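Local coordinates for protein dipeptidase AC. Metallo peptidase. MEROPS family M19 (Rhodobacter sphaeroides, PDB 3LY0) that probably hydrolyses dipeptides as a zinc-dependent metallodipeptidase, and here holds a phosphinate mimic of L-Ala-D-Ala at its zinc site, at residues V9-D15 with F50-A56; T37-D41 with F307-I312. All coordinates share one frame; numbering follows the deposited sequence.

Contact 1 (V9-D15 with F50-A56); sequences VFDGHND and FAGGFFA. With ZN (zinc ion), chain D; LY0 ((2R)-3-[(R)-[(1R)-1-aminoethyl](hydroxy)phosphoryl]-2-methylpropanoic acid), chain C.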
loop_
_atom_site.group_PDB
_atom_site.type_symbol
_atom_site.label_atom_id
_atom_site.label_comp_id
_atom_site.label_asym_id
_atom_site.label_seq_id
_atom_site.Cartn_x
_atom_site.Cartn_y
_atom_site.Cartn_z
ATOM N N VAL A 9 3.609 -9.930 11.157
ATOM C CA VAL A 9 3.474 -8.619 10.532
ATOM C C VAL A 9 2.193 -8.549 9.730
ATOM O O VAL A 9 1.942 -9.404 8.880
ATOM C CB VAL A 9 4.666 -8.326 9.605
ATOM C CG1 VAL A 9 4.425 -7.070 8.762
ATOM C CG2 VAL A 9 5.928 -8.175 10.428
ATOM N N PHE A 10 1.370 -7.549 10.032
ATOM C CA PHE A 10 0.258 -7.223 9.155
ATOM C C PHE A 10 0.695 -6.038 8.314
ATOM O O PHE A 10 1.167 -5.022 8.839
ATOM C CB PHE A 10 -1.016 -6.884 9.933
ATOM C CG PHE A 10 -2.200 -6.681 9.045
ATOM C CD1 PHE A 10 -2.957 -7.757 8.641
ATOM C CD2 PHE A 10 -2.513 -5.424 8.558
ATOM C CE1 PHE A 10 -4.033 -7.592 7.796
ATOM C CE2 PHE A 10 -3.594 -5.243 7.706
ATOM C CZ PHE A 10 -4.351 -6.320 7.324
ATOM N N ASP A 11 0.516 -6.173 7.004
ATOM C CA ASP A 11 1.131 -5.237 6.068
ATOM C C ASP A 11 0.151 -4.346 5.312
ATOM O O ASP A 11 -0.954 -4.767 4.942
ATOM C CB ASP A 11 1.963 -5.997 5.047
ATOM C CG ASP A 11 2.707 -5.075 4.136
ATOM O OD1 ASP A 11 3.632 -4.394 4.626
ATOM O OD2 ASP A 11 2.357 -5.017 2.932
ATOM N N GLY A 12 0.599 -3.130 5.024
ATOM C CA GLY A 12 -0.254 -2.103 4.440
ATOM C C GLY A 12 -0.505 -2.167 2.939
ATOM O O GLY A 12 -1.459 -1.554 2.468
ATOM N N HIS A 13 0.327 -2.872 2.178
ATOM C CA HIS A 13 0.187 -2.848 0.722
ATOM C C HIS A 13 1.056 -3.860 0.000
ATOM O O HIS A 13 2.280 -3.801 0.104
ATOM C CB HIS A 13 0.548 -1.461 0.173
ATOM C CG HIS A 13 0.217 -1.296 -1.275
ATOM N ND1 HIS A 13 -1.019 -0.853 -1.701
ATOM C CD2 HIS A 13 0.941 -1.535 -2.399
ATOM C CE1 HIS A 13 -1.030 -0.801 -3.021
ATOM N NE2 HIS A 13 0.139 -1.214 -3.470
ATOM N N ASN A 14 0.433 -4.756 -0.764
ATOM C CA ASN A 14 1.214 -5.587 -1.679
ATOM C C ASN A 14 0.520 -5.740 -3.016
ATOM O O ASN A 14 -0.697 -5.573 -3.109
ATOM C CB ASN A 14 1.544 -6.965 -1.069
ATOM C CG ASN A 14 0.391 -7.944 -1.170
ATOM O OD1 ASN A 14 0.048 -8.420 -2.254
ATOM N ND2 ASN A 14 -0.210 -8.263 -0.028
ATOM N N ASP A 15 1.312 -6.043 -4.044
ATOM C CA ASP A 15 0.804 -6.224 -5.392
ATOM C C ASP A 15 0.931 -7.662 -5.888
ATOM O O ASP A 15 1.107 -7.901 -7.078
ATOM C CB ASP A 15 1.505 -5.257 -6.345
ATOM C CG ASP A 15 1.160 -3.815 -6.046
ATOM O OD1 ASP A 15 -0.018 -3.433 -6.218
ATOM O OD2 ASP A 15 2.047 -3.058 -5.617
ATOM N N PHE A 50 4.469 -13.357 7.902
ATOM C CA PHE A 50 3.499 -12.437 7.311
ATOM C C PHE A 50 2.122 -12.883 7.776
ATOM O O PHE A 50 1.632 -13.931 7.354
ATOM C CB PHE A 50 3.635 -12.503 5.782
ATOM C CG PHE A 50 2.709 -11.582 5.013
ATOM C CD1 PHE A 50 3.115 -10.302 4.642
ATOM C CD2 PHE A 50 1.451 -12.021 4.609
ATOM C CE1 PHE A 50 2.264 -9.463 3.902
ATOM C CE2 PHE A 50 0.602 -11.190 3.874
ATOM C CZ PHE A 50 1.015 -9.912 3.517
ATOM N N ALA A 51 1.510 -12.097 8.665
ATOM C CA ALA A 51 0.184 -12.416 9.221
ATOM C C ALA A 51 -0.966 -12.125 8.257
ATOM O O ALA A 51 -2.042 -12.710 8.352
ATOM C CB ALA A 51 -0.048 -11.655 10.516
ATOM N N GLY A 52 -0.724 -11.207 7.334
ATOM C CA GLY A 52 -1.755 -10.767 6.418
ATOM C C GLY A 52 -1.465 -9.359 5.946
ATOM O O GLY A 52 -0.466 -8.747 6.323
ATOM N N GLY A 53 -2.362 -8.839 5.117
ATOM C CA GLY A 53 -2.191 -7.484 4.630
ATOM C C GLY A 53 -3.258 -7.037 3.658
ATOM O O GLY A 53 -4.208 -7.769 3.351
ATOM N N PHE A 54 -3.090 -5.803 3.183
ATOM C CA PHE A 54 -3.914 -5.279 2.106
ATOM C C PHE A 54 -3.375 -5.815 0.780
ATOM O O PHE A 54 -2.183 -5.631 0.472
ATOM C CB PHE A 54 -3.826 -3.749 2.047
ATOM C CG PHE A 54 -4.433 -3.021 3.223
ATOM C CD1 PHE A 54 -5.640 -2.338 3.084
ATOM C CD2 PHE A 54 -3.769 -2.948 4.442
ATOM C CE1 PHE A 54 -6.184 -1.623 4.152
ATOM C CE2 PHE A 54 -4.297 -2.233 5.502
ATOM C CZ PHE A 54 -5.509 -1.572 5.363
ATOM N N PHE A 55 -4.259 -6.440 0.005
ATOM C CA PHE A 55 -3.941 -6.946 -1.329
ATOM C C PHE A 55 -4.532 -6.004 -2.370
ATOM O O PHE A 55 -5.747 -5.913 -2.520
ATOM C CB PHE A 55 -4.483 -8.376 -1.488
ATOM C CG PHE A 55 -3.684 -9.397 -0.732
ATOM C CD1 PHE A 55 -2.761 -10.203 -1.390
ATOM C CD2 PHE A 55 -3.829 -9.521 0.642
ATOM C CE1 PHE A 55 -1.989 -11.127 -0.682
ATOM C CE2 PHE A 55 -3.056 -10.432 1.358
ATOM C CZ PHE A 55 -2.147 -11.234 0.695
ATOM N N ALA A 56 -3.652 -5.290 -3.061
ATOM C CA ALA A 56 -4.072 -4.255 -3.989
ATOM C C ALA A 56 -4.533 -4.798 -5.324
ATOM O O ALA A 56 -3.873 -5.645 -5.938
ATOM C CB ALA A 56 -2.939 -3.251 -4.198
HETATM ZN ZN ZN D . 0.635 -1.348 -5.642
HETATM P P LY0 C . 2.998 0.500 -6.759
HETATM C C1 LY0 C . 2.935 -0.291 -9.437
HETATM N N1 LY0 C . 1.167 -1.097 -7.897
HETATM C C2 LY0 C . 2.566 -0.730 -8.037
HETATM C C4 LY0 C . 4.822 0.682 -6.643
HETATM C C5 LY0 C . 5.330 2.097 -6.647
HETATM C C6 LY0 C . 4.574 2.993 -5.704
HETATM C C7 LY0 C . 6.829 2.225 -6.566
HETATM O O31 LY0 C . 2.396 -0.023 -5.477
HETATM O O32 LY0 C . 2.308 1.860 -7.113
HETATM O O61 LY0 C . 4.727 4.337 -5.809
HETATM O O62 LY0 C . 3.791 2.535 -4.855
HETATM O O HOH W 1 0.155 -6.505 2.170
HETATM O O HOH W 2 -2.266 -7.696 -4.493
HETATM O O HOH W 3 -1.685 -5.149 -7.751
#

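Contact 2 (T37-D41 with F307-I312); sequences TGHLD and FDGATI. With LY0 ((2R)-3-[(R)-[(1R)-1-aminoethyl](hydroxy)phosphoryl]-2-methylpropanoic acid), chain C.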
loop_
_atom_site.group_PDB
_atom_site.type_symbol
_atom_site.label_atom_id
_atom_site.label_comp_id
_atom_site.label_asym_id
_atom_site.label_seq_id
_atom_site.Cartn_x
_atom_site.Cartn_y
_atom_site.Cartn_z
ATOM N N THR A 37 10.105 -16.663 -8.056
ATOM C CA THR A 37 10.248 -15.245 -8.365
ATOM C C THR A 37 9.508 -14.361 -7.369
ATOM O O THR A 37 8.719 -14.835 -6.551
ATOM C CB THR A 37 9.730 -14.903 -9.784
ATOM O OG1 THR A 37 8.296 -14.886 -9.797
ATOM C CG2 THR A 37 10.233 -15.913 -10.807
ATOM N N GLY A 38 9.770 -13.064 -7.451
ATOM C CA GLY A 38 8.992 -12.094 -6.703
ATOM C C GLY A 38 9.186 -12.173 -5.203
ATOM O O GLY A 38 10.148 -12.772 -4.709
ATOM N N HIS A 39 8.258 -11.562 -4.475
ATOM C CA HIS A 39 8.422 -11.341 -3.046
ATOM C C HIS A 39 7.528 -12.211 -2.186
ATOM O O HIS A 39 7.894 -12.550 -1.061
ATOM C CB HIS A 39 8.130 -9.884 -2.698
ATOM C CG HIS A 39 9.135 -8.917 -3.229
ATOM N ND1 HIS A 39 8.825 -7.602 -3.494
ATOM C CD2 HIS A 39 10.447 -9.068 -3.537
ATOM C CE1 HIS A 39 9.902 -6.983 -3.944
ATOM N NE2 HIS A 39 10.901 -7.850 -3.976
ATOM N N LEU A 40 6.353 -12.550 -2.707
ATOM C CA LEU A 40 5.314 -13.224 -1.930
ATOM C C LEU A 40 4.838 -14.527 -2.560
ATOM O O LEU A 40 4.854 -14.691 -3.787
ATOM C CB LEU A 40 4.093 -12.305 -1.759
ATOM C CG LEU A 40 4.252 -11.115 -0.811
ATOM C CD1 LEU A 40 3.149 -10.084 -1.084
ATOM C CD2 LEU A 40 4.230 -11.563 0.631
ATOM N N ASP A 41 4.399 -15.438 -1.692
ATOM C CA ASP A 41 3.577 -16.597 -2.020
ATOM C C ASP A 41 3.224 -17.210 -0.671
ATOM O O ASP A 41 3.762 -16.789 0.353
ATOM C CB ASP A 41 4.291 -17.594 -2.949
ATOM C CG ASP A 41 5.692 -17.936 -2.486
ATOM O OD1 ASP A 41 5.825 -18.527 -1.393
ATOM O OD2 ASP A 41 6.659 -17.616 -3.225
ATOM N N PHE A 307 5.490 -5.051 -1.287
ATOM C CA PHE A 307 5.927 -6.344 -1.819
ATOM C C PHE A 307 5.287 -6.606 -3.188
ATOM O O PHE A 307 4.076 -6.408 -3.379
ATOM C CB PHE A 307 5.561 -7.508 -0.885
ATOM C CG PHE A 307 6.471 -7.678 0.307
ATOM C CD1 PHE A 307 7.847 -7.590 0.187
ATOM C CD2 PHE A 307 5.925 -7.988 1.555
ATOM C CE1 PHE A 307 8.671 -7.781 1.299
ATOM C CE2 PHE A 307 6.740 -8.173 2.663
ATOM C CZ PHE A 307 8.110 -8.063 2.532
ATOM N N ASP A 308 6.120 -7.060 -4.127
ATOM C CA ASP A 308 5.734 -7.361 -5.510
ATOM C C ASP A 308 5.320 -6.150 -6.344
ATOM O O ASP A 308 4.893 -6.297 -7.490
ATOM C CB ASP A 308 4.709 -8.499 -5.568
ATOM C CG ASP A 308 5.353 -9.865 -5.378
ATOM O OD1 ASP A 308 6.462 -10.062 -5.915
ATOM O OD2 ASP A 308 4.764 -10.729 -4.696
ATOM N N GLY A 309 5.490 -4.954 -5.784
ATOM C CA GLY A 309 5.221 -3.726 -6.517
ATOM C C GLY A 309 6.443 -2.861 -6.794
ATOM O O GLY A 309 6.380 -1.960 -7.626
ATOM N N ALA A 310 7.556 -3.127 -6.115
ATOM C CA ALA A 310 8.746 -2.283 -6.208
ATOM C C ALA A 310 10.004 -3.061 -5.858
ATOM O O ALA A 310 9.938 -4.114 -5.236
ATOM C CB ALA A 310 8.603 -1.097 -5.270
ATOM N N THR A 311 11.159 -2.527 -6.236
ATOM C CA THR A 311 12.427 -3.077 -5.760
ATOM C C THR A 311 12.608 -2.670 -4.301
ATOM O O THR A 311 12.395 -1.506 -3.953
ATOM C CB THR A 311 13.613 -2.539 -6.576
ATOM O OG1 THR A 311 13.437 -2.910 -7.949
ATOM C CG2 THR A 311 14.928 -3.124 -6.062
ATOM N N ILE A 312 13.011 -3.622 -3.458
ATOM C CA ILE A 312 13.154 -3.372 -2.021
ATOM C C ILE A 312 14.612 -3.615 -1.590
ATOM O O ILE A 312 15.407 -4.125 -2.384
ATOM C CB ILE A 312 12.138 -4.232 -1.206
ATOM C CG1 ILE A 312 12.484 -5.725 -1.297
ATOM C CG2 ILE A 312 10.714 -3.971 -1.698
ATOM C CD1 ILE A 312 11.543 -6.645 -0.502
HETATM P P LY0 C . 2.998 0.500 -6.759
HETATM C C1 LY0 C . 2.935 -0.291 -9.437
HETATM N N1 LY0 C . 1.167 -1.097 -7.897
HETATM C C2 LY0 C . 2.566 -0.730 -8.037
HETATM C C4 LY0 C . 4.822 0.682 -6.643
HETATM C C5 LY0 C . 5.330 2.097 -6.647
HETATM C C6 LY0 C . 4.574 2.993 -5.704
HETATM C C7 LY0 C . 6.829 2.225 -6.566
HETATM O O31 LY0 C . 2.396 -0.023 -5.477
HETATM O O32 LY0 C . 2.308 1.860 -7.113
HETATM O O61 LY0 C . 4.727 4.337 -5.809
HETATM O O62 LY0 C . 3.791 2.535 -4.855
HETATM O O HOH W 4 13.469 -6.453 -4.848
#

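Contact 1 (V9-D15 with F50-A56)
Phe10 lays its ring over Gly53, whose CA sits 3.8 Å from the centroid of the Phe10 ring in a CH-pi contact. CG of Phe10 is anti to the backbone N (chi1 -174°), which carries the ring back to the neighbouring strand; its edge then meets Phe54, CE2 to CE2 at 3.8 Å. Trimming this residue to an alanine would probably open a gap over Gly53 and leave Phe54 CE2 without its apolar neighbour. On the other face of the sheet the Asn14 amide stands almost upright on the Phe55 ring, planes 86° apart, with ND2 3.3 Å above the ring centre. Its OD1 is taken by the backbone N of Phe16. These residues belong to the first two parallel strands of the TIM-barrel fold of M19 peptidases, paired with two beta bulges. Backbone bonds run from Asp11 N to Gly52 O (2.8 Å) and, past the corner at Gly12, from Asn14 N to Phe54 O (3.0 Å). At that corner Asp11 OD2 accepts from His13 N at 3.0 Å, an Asx turn, and also bonds Ser305. Beyond it lie the metal ligands: His13 NE2 binds zinc at 2.2 Å and Asp15 grips the same ion with both carboxylate oxygens, while Glu139 and the inhibitor's N1 and O31 complete the site. Ala56 CB packs 3.3 Å from His13 CE1, and Tyr348 meets the Phe10 ring edge-to-face.

Contact 2 (T37-D41 with F307-I312)
His39 reaches from the loop before helix 42-48 into the loop after strand 301-303, joining two connecting loops of the TIM-barrel fold beside the ligand pocket. Its CB lies 3.7 Å from Phe307 CD1; with CG anti to the carbonyl carbon (chi1 -68°) the imidazole is directed at the 307-312 backbone. ND1 accepts from Asp308 N at 2.8 Å in a nearly straight bond (175° at the hydrogen), consistent with an unprotonated ND1; the donor lies 23° out of the ring plane. CE1 comes edge-on to Ala310 O at 3.1 Å. At the tip, NE2 is hydrogen-bonded to a water, and that water accepts from Ile312 N. One ring face is covered by Ile312, whose CD1 stands 3.9 Å from the His39 ring centroid in a CH-pi contact. Asp308 returns the favour: OD1 takes His39 N at 2.7 Å on its syn side, though tilted out of the carboxylate plane, and OD2 takes Leu40 N in a weak bond besides a salt bridge to Arg19. Each side chain thus accepts from the other's backbone N. Gly38, at positive phi, brings its CA to 3.3 Å from Asp308 OD1, close to the carboxylate plane, where a side chain would clash. Gly309 and Ala310 line the inhibitor pocket. Next to the polar pairing, Leu40 crosses Phe307 at about a right angle, its CD1 3.5 Å from Phe307 CB.

Overall arrangement
Contact 1 is buried core, two parallel barrel strands held by a ladder of backbone bonds with aromatic rings on the faces; contact 2 is only partly buried, two loops held chiefly by side chains reaching backbone nitrogens. The first supplies zinc ligands directly, whereas the second bears on the site through pocket residues of 307-312, and both touch the phosphinate inhibitor. They meet where strand 13-14 ends: Asp15 N probably bonds Phe307 O at 2.9 Å, and the Asn14 side chain packs on Leu40. Through these contacts the N-terminal strands are joined to the loop after strand 301-303; along the chain the segments of the two contacts alternate.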